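Local coordinates for cytoplasmic Protein STM1381 (Salmonella enterica subsp. enterica serovar Typhimurium, PDB 3SOZ) that is of unknown function but is probably related to the class I glutamine amidotransferases, at residues L101-L114 and N131-V143. Sequence-based numbering, arbitrary orientation.
Sequences LQLIADYVAEGGGL and NYKNTVLAEVLPV
Leu101 meets the 131-143 segment with three of its side-chain carbons. CD2 lies against both Thr135 CG2 and the hydroxyl OG1, CG sits 4.2 Å from Leu137 CG with the two side chains crossing at about a right angle, and CD1 approaches the Tyr132 ring near its plane, at the CE1 edge. Gln102 starts out pointing away, but its chain bends at chi2 (-44°) and brings the amide oxygen back across Val136, with OE1 3.6 Å from Val136 CG1, a van der Waals contact with the valine methyls. Ile104 CG2 rests against Leu137 CD2. Ala105 points its CB at the other segment, 3.9 Å from both Val136 CG1 and Val140 CG2. Val108 and Val140 then meet tip to tip, their CG1 methyls 4.1 Å apart. Gly111, with positive phi (85°), ends the helix in a Schellman motif, in which Gly112 N bonds to Tyr107 O, and the chain turns into strand 113-117. Helix 100-109 thus belongs to a beta-alpha-beta crossover between parallel strands 73-77 and 113-117. Leu114, its CG anti to the backbone N (chi1 -176°), extends CD2 among Leu141 CD2 at 3.9 Å, Leu137 CD1 and Val140 CG1. Since Leu137 and Val140 touch both this strand and the helix, the short, weakly bonded helical turn 137-140 packs on both. No hydrogen bond links the two segments, and nine of the twelve touching residues are buried, so their association rests on apolar side-chain packing, with polar groups such as Tyr132 OH, bonded to Ile79 O, satisfied elsewhere.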
loop_
_atom_site.group_PDB
_atom_site.type_symbol
_atom_site.label_atom_id
_atom_site.label_comp_id
_atom_site.label_asym_id
_atom_site.label_seq_id
_atom_site.Cartn_x
_atom_site.Cartn_y
_atom_site.Cartn_z
ATOM N N LEU A 101 -19.065 -1.963 11.764
ATOM C CA LEU A 101 -19.407 -1.207 10.574
ATOM C C LEU A 101 -20.767 -1.674 10.058
ATOM O O LEU A 101 -21.492 -0.895 9.415
ATOM C CB LEU A 101 -18.313 -1.379 9.512
ATOM C CG LEU A 101 -17.197 -0.343 9.246
ATOM C CD1 LEU A 101 -16.947 0.707 10.345
ATOM C CD2 LEU A 101 -15.889 -1.019 8.849
ATOM N N GLN A 102 -21.104 -2.944 10.322
ATOM C CA GLN A 102 -22.458 -3.418 10.103
ATOM C C GLN A 102 -23.318 -2.613 11.049
ATOM O O GLN A 102 -24.344 -2.088 10.642
ATOM C CB GLN A 102 -22.629 -4.915 10.404
ATOM C CG GLN A 102 -22.821 -5.827 9.198
ATOM C CD GLN A 102 -23.782 -5.274 8.173
ATOM O OE1 GLN A 102 -23.736 -5.666 7.012
ATOM N NE2 GLN A 102 -24.643 -4.361 8.582
ATOM N N LEU A 103 -22.879 -2.491 12.301
ATOM C CA LEU A 103 -23.617 -1.694 13.265
ATOM C C LEU A 103 -23.947 -0.297 12.786
ATOM O O LEU A 103 -25.078 0.149 12.953
ATOM C CB LEU A 103 -22.912 -1.628 14.624
ATOM C CG LEU A 103 -23.292 -2.804 15.527
ATOM C CD1 LEU A 103 -22.172 -3.234 16.522
ATOM C CD2 LEU A 103 -24.635 -2.505 16.227
ATOM N N ILE A 104 -22.975 0.396 12.199
ATOM C CA ILE A 104 -23.212 1.761 11.740
ATOM C C ILE A 104 -24.133 1.732 10.518
ATOM O O ILE A 104 -25.049 2.556 10.391
ATOM C CB ILE A 104 -21.892 2.526 11.523
ATOM C CG1 ILE A 104 -21.269 2.850 12.886
ATOM C CG2 ILE A 104 -22.117 3.839 10.770
ATOM C CD1 ILE A 104 -19.780 2.859 12.907
ATOM N N ALA A 105 -23.923 0.751 9.655
ATOM C CA ALA A 105 -24.758 0.578 8.490
ATOM C C ALA A 105 -26.229 0.392 8.883
ATOM O O ALA A 105 -27.122 1.111 8.368
ATOM C CB ALA A 105 -24.278 -0.617 7.668
ATOM N N ASP A 106 -26.467 -0.591 9.763
ATOM C CA ASP A 106 -27.777 -0.889 10.295
ATOM C C ASP A 106 -28.364 0.395 10.812
ATOM O O ASP A 106 -29.427 0.802 10.340
ATOM C CB ASP A 106 -27.703 -1.968 11.392
ATOM C CG ASP A 106 -27.548 -3.393 10.810
ATOM O OD1 ASP A 106 -27.396 -3.573 9.573
ATOM O OD2 ASP A 106 -27.577 -4.353 11.600
ATOM N N TYR A 107 -27.653 1.062 11.727
ATOM C CA TYR A 107 -28.103 2.327 12.303
ATOM C C TYR A 107 -28.584 3.328 11.260
ATOM O O TYR A 107 -29.655 3.911 11.397
ATOM C CB TYR A 107 -26.981 2.943 13.117
ATOM C CG TYR A 107 -27.154 4.412 13.435
ATOM C CD1 TYR A 107 -26.691 5.379 12.562
ATOM C CD2 TYR A 107 -27.744 4.828 14.622
ATOM C CE1 TYR A 107 -26.838 6.730 12.826
ATOM C CE2 TYR A 107 -27.901 6.187 14.912
ATOM C CZ TYR A 107 -27.437 7.137 13.996
ATOM O OH TYR A 107 -27.548 8.491 14.240
ATOM N N VAL A 108 -27.778 3.537 10.227
ATOM C CA VAL A 108 -28.100 4.508 9.195
ATOM C C VAL A 108 -29.365 4.116 8.426
ATOM O O VAL A 108 -30.272 4.935 8.286
ATOM C CB VAL A 108 -26.902 4.741 8.229
ATOM C CG1 VAL A 108 -27.324 5.558 7.001
ATOM C CG2 VAL A 108 -25.782 5.416 8.952
ATOM N N ALA A 109 -29.402 2.888 7.904
ATOM C CA ALA A 109 -30.617 2.295 7.309
ATOM C C ALA A 109 -31.896 2.513 8.169
ATOM O O ALA A 109 -32.954 2.803 7.614
ATOM C CB ALA A 109 -30.408 0.802 7.017
ATOM N N GLU A 110 -31.785 2.387 9.500
ATOM C CA GLU A 110 -32.903 2.661 10.417
ATOM C C GLU A 110 -33.082 4.173 10.645
ATOM O O GLU A 110 -33.531 4.621 11.718
ATOM C CB GLU A 110 -32.761 1.899 11.761
ATOM C CG GLU A 110 -33.271 0.421 11.748
ATOM C CD GLU A 110 -32.163 -0.677 12.034
ATOM O OE1 GLU A 110 -31.605 -0.734 13.177
ATOM O OE2 GLU A 110 -31.877 -1.512 11.119
ATOM N N GLY A 111 -32.727 4.969 9.645
ATOM C CA GLY A 111 -32.898 6.424 9.753
ATOM C C GLY A 111 -31.818 7.265 10.434
ATOM O O GLY A 111 -31.891 8.488 10.380
ATOM N N GLY A 112 -30.819 6.646 11.068
ATOM C CA GLY A 112 -29.682 7.429 11.600
ATOM C C GLY A 112 -28.898 8.184 10.517
ATOM O O GLY A 112 -28.765 7.714 9.393
ATOM N N GLY A 113 -28.388 9.363 10.836
ATOM C CA GLY A 113 -27.433 10.038 9.913
ATOM C C GLY A 113 -25.923 9.762 10.139
ATOM O O GLY A 113 -25.451 9.626 11.286
ATOM N N LEU A 114 -25.190 9.675 9.030
ATOM C CA LEU A 114 -23.728 9.511 9.015
ATOM C C LEU A 114 -22.996 10.638 8.313
ATOM O O LEU A 114 -23.325 11.004 7.147
ATOM C CB LEU A 114 -23.353 8.250 8.253
ATOM C CG LEU A 114 -21.869 7.875 8.224
ATOM C CD1 LEU A 114 -21.348 7.656 9.658
ATOM C CD2 LEU A 114 -21.681 6.610 7.396
ATOM N N ASN A 131 -9.011 2.118 3.729
ATOM C CA ASN A 131 -9.544 0.884 3.210
ATOM C C ASN A 131 -11.077 0.696 3.232
ATOM O O ASN A 131 -11.591 -0.432 3.233
ATOM C CB ASN A 131 -8.923 -0.250 3.965
ATOM C CG ASN A 131 -8.843 -1.483 3.122
ATOM O OD1 ASN A 131 -8.658 -1.376 1.885
ATOM N ND2 ASN A 131 -8.990 -2.661 3.751
ATOM N N TYR A 132 -11.829 1.776 3.234
ATOM C CA TYR A 132 -13.253 1.608 3.342
ATOM C C TYR A 132 -13.933 0.944 2.129
ATOM O O TYR A 132 -15.037 0.398 2.256
ATOM C CB TYR A 132 -13.908 2.913 3.710
ATOM C CG TYR A 132 -13.729 3.292 5.161
ATOM C CD1 TYR A 132 -14.555 2.736 6.131
ATOM C CD2 TYR A 132 -12.760 4.216 5.572
ATOM C CE1 TYR A 132 -14.448 3.092 7.484
ATOM C CE2 TYR A 132 -12.615 4.567 6.960
ATOM C CZ TYR A 132 -13.482 3.993 7.900
ATOM O OH TYR A 132 -13.452 4.293 9.250
ATOM N N LYS A 133 -13.266 0.933 0.980
ATOM C CA LYS A 133 -13.921 0.415 -0.195
ATOM C C LYS A 133 -14.187 -1.094 -0.088
ATOM O O LYS A 133 -15.186 -1.578 -0.630
ATOM C CB LYS A 133 -13.162 0.797 -1.445
ATOM C CG LYS A 133 -13.713 0.241 -2.706
ATOM C CD LYS A 133 -12.889 0.735 -3.841
ATOM C CE LYS A 133 -13.508 0.382 -5.199
ATOM N NZ LYS A 133 -12.805 1.091 -6.311
ATOM N N ASN A 134 -13.348 -1.821 0.642
ATOM C CA ASN A 134 -13.544 -3.258 0.876
ATOM C C ASN A 134 -14.261 -3.491 2.213
ATOM O O ASN A 134 -13.806 -4.242 3.104
ATOM C CB ASN A 134 -12.176 -3.946 0.866
ATOM C CG ASN A 134 -11.293 -3.414 -0.244
ATOM O OD1 ASN A 134 -11.718 -3.361 -1.405
ATOM N ND2 ASN A 134 -10.078 -2.985 0.095
ATOM N N THR A 135 -15.388 -2.823 2.363
ATOM C CA THR A 135 -15.996 -2.684 3.662
ATOM C C THR A 135 -17.476 -2.579 3.417
ATOM O O THR A 135 -17.914 -2.114 2.365
ATOM C CB THR A 135 -15.403 -1.440 4.368
ATOM O OG1 THR A 135 -14.501 -1.875 5.363
ATOM C CG2 THR A 135 -16.419 -0.603 5.036
ATOM N N VAL A 136 -18.253 -3.020 4.383
ATOM C CA VAL A 136 -19.692 -2.784 4.336
ATOM C C VAL A 136 -20.057 -1.300 4.109
ATOM O O VAL A 136 -20.867 -1.028 3.241
ATOM C CB VAL A 136 -20.413 -3.395 5.542
ATOM C CG1 VAL A 136 -21.854 -2.898 5.579
ATOM C CG2 VAL A 136 -20.351 -4.933 5.423
ATOM N N LEU A 137 -19.439 -0.351 4.817
ATOM C CA LEU A 137 -19.740 1.082 4.601
ATOM C C LEU A 137 -19.671 1.550 3.168
ATOM O O LEU A 137 -20.238 2.583 2.855
ATOM C CB LEU A 137 -18.853 2.017 5.424
ATOM C CG LEU A 137 -19.202 2.406 6.859
ATOM C CD1 LEU A 137 -18.725 3.837 7.181
ATOM C CD2 LEU A 137 -20.700 2.301 7.146
ATOM N N ALA A 138 -18.969 0.838 2.295
ATOM C CA ALA A 138 -18.838 1.303 0.908
ATOM C C ALA A 138 -20.244 1.544 0.370
ATOM O O ALA A 138 -20.571 2.618 -0.153
ATOM C CB ALA A 138 -18.096 0.283 0.054
ATOM N N GLU A 139 -21.069 0.522 0.563
ATOM C CA GLU A 139 -22.502 0.509 0.266
ATOM C C GLU A 139 -23.273 1.709 0.868
ATOM O O GLU A 139 -24.090 2.292 0.203
ATOM C CB GLU A 139 -23.032 -0.806 0.833
ATOM C CG GLU A 139 -24.013 -1.625 0.004
ATOM C CD GLU A 139 -24.903 -2.469 0.941
ATOM O OE1 GLU A 139 -25.683 -1.863 1.718
ATOM O OE2 GLU A 139 -24.809 -3.718 0.924
ATOM N N VAL A 140 -23.007 2.072 2.118
ATOM C CA VAL A 140 -23.656 3.209 2.768
ATOM C C VAL A 140 -23.351 4.602 2.167
ATOM O O VAL A 140 -24.229 5.461 2.104
ATOM C CB VAL A 140 -23.280 3.254 4.241
ATOM C CG1 VAL A 140 -24.035 4.337 4.973
ATOM C CG2 VAL A 140 -23.512 1.932 4.882
ATOM N N LEU A 141 -22.108 4.838 1.737
ATOM C CA LEU A 141 -21.650 6.179 1.316
ATOM C C LEU A 141 -22.134 6.599 -0.065
ATOM O O LEU A 141 -22.277 5.759 -0.971
ATOM C CB LEU A 141 -20.108 6.286 1.367
ATOM C CG LEU A 141 -19.475 5.781 2.680
ATOM C CD1 LEU A 141 -17.928 5.770 2.601
ATOM C CD2 LEU A 141 -20.009 6.548 3.926
ATOM N N PRO A 142 -22.363 7.921 -0.231
ATOM C CA PRO A 142 -22.848 8.489 -1.466
ATOM C C PRO A 142 -21.755 8.689 -2.509
ATOM O O PRO A 142 -22.034 9.215 -3.602
ATOM C CB PRO A 142 -23.444 9.815 -1.011
ATOM C CG PRO A 142 -22.665 10.183 0.229
ATOM C CD PRO A 142 -22.246 8.929 0.849
ATOM N N VAL A 143 -20.528 8.263 -2.177
ATOM C CA VAL A 143 -19.356 8.262 -3.114
ATOM C C VAL A 143 -18.756 6.870 -3.411
ATOM O O VAL A 143 -18.818 5.940 -2.566
ATOM C CB VAL A 143 -18.273 9.193 -2.643
ATOM C CG1 VAL A 143 -18.742 10.641 -2.769
ATOM C CG2 VAL A 143 -17.919 8.888 -1.193
#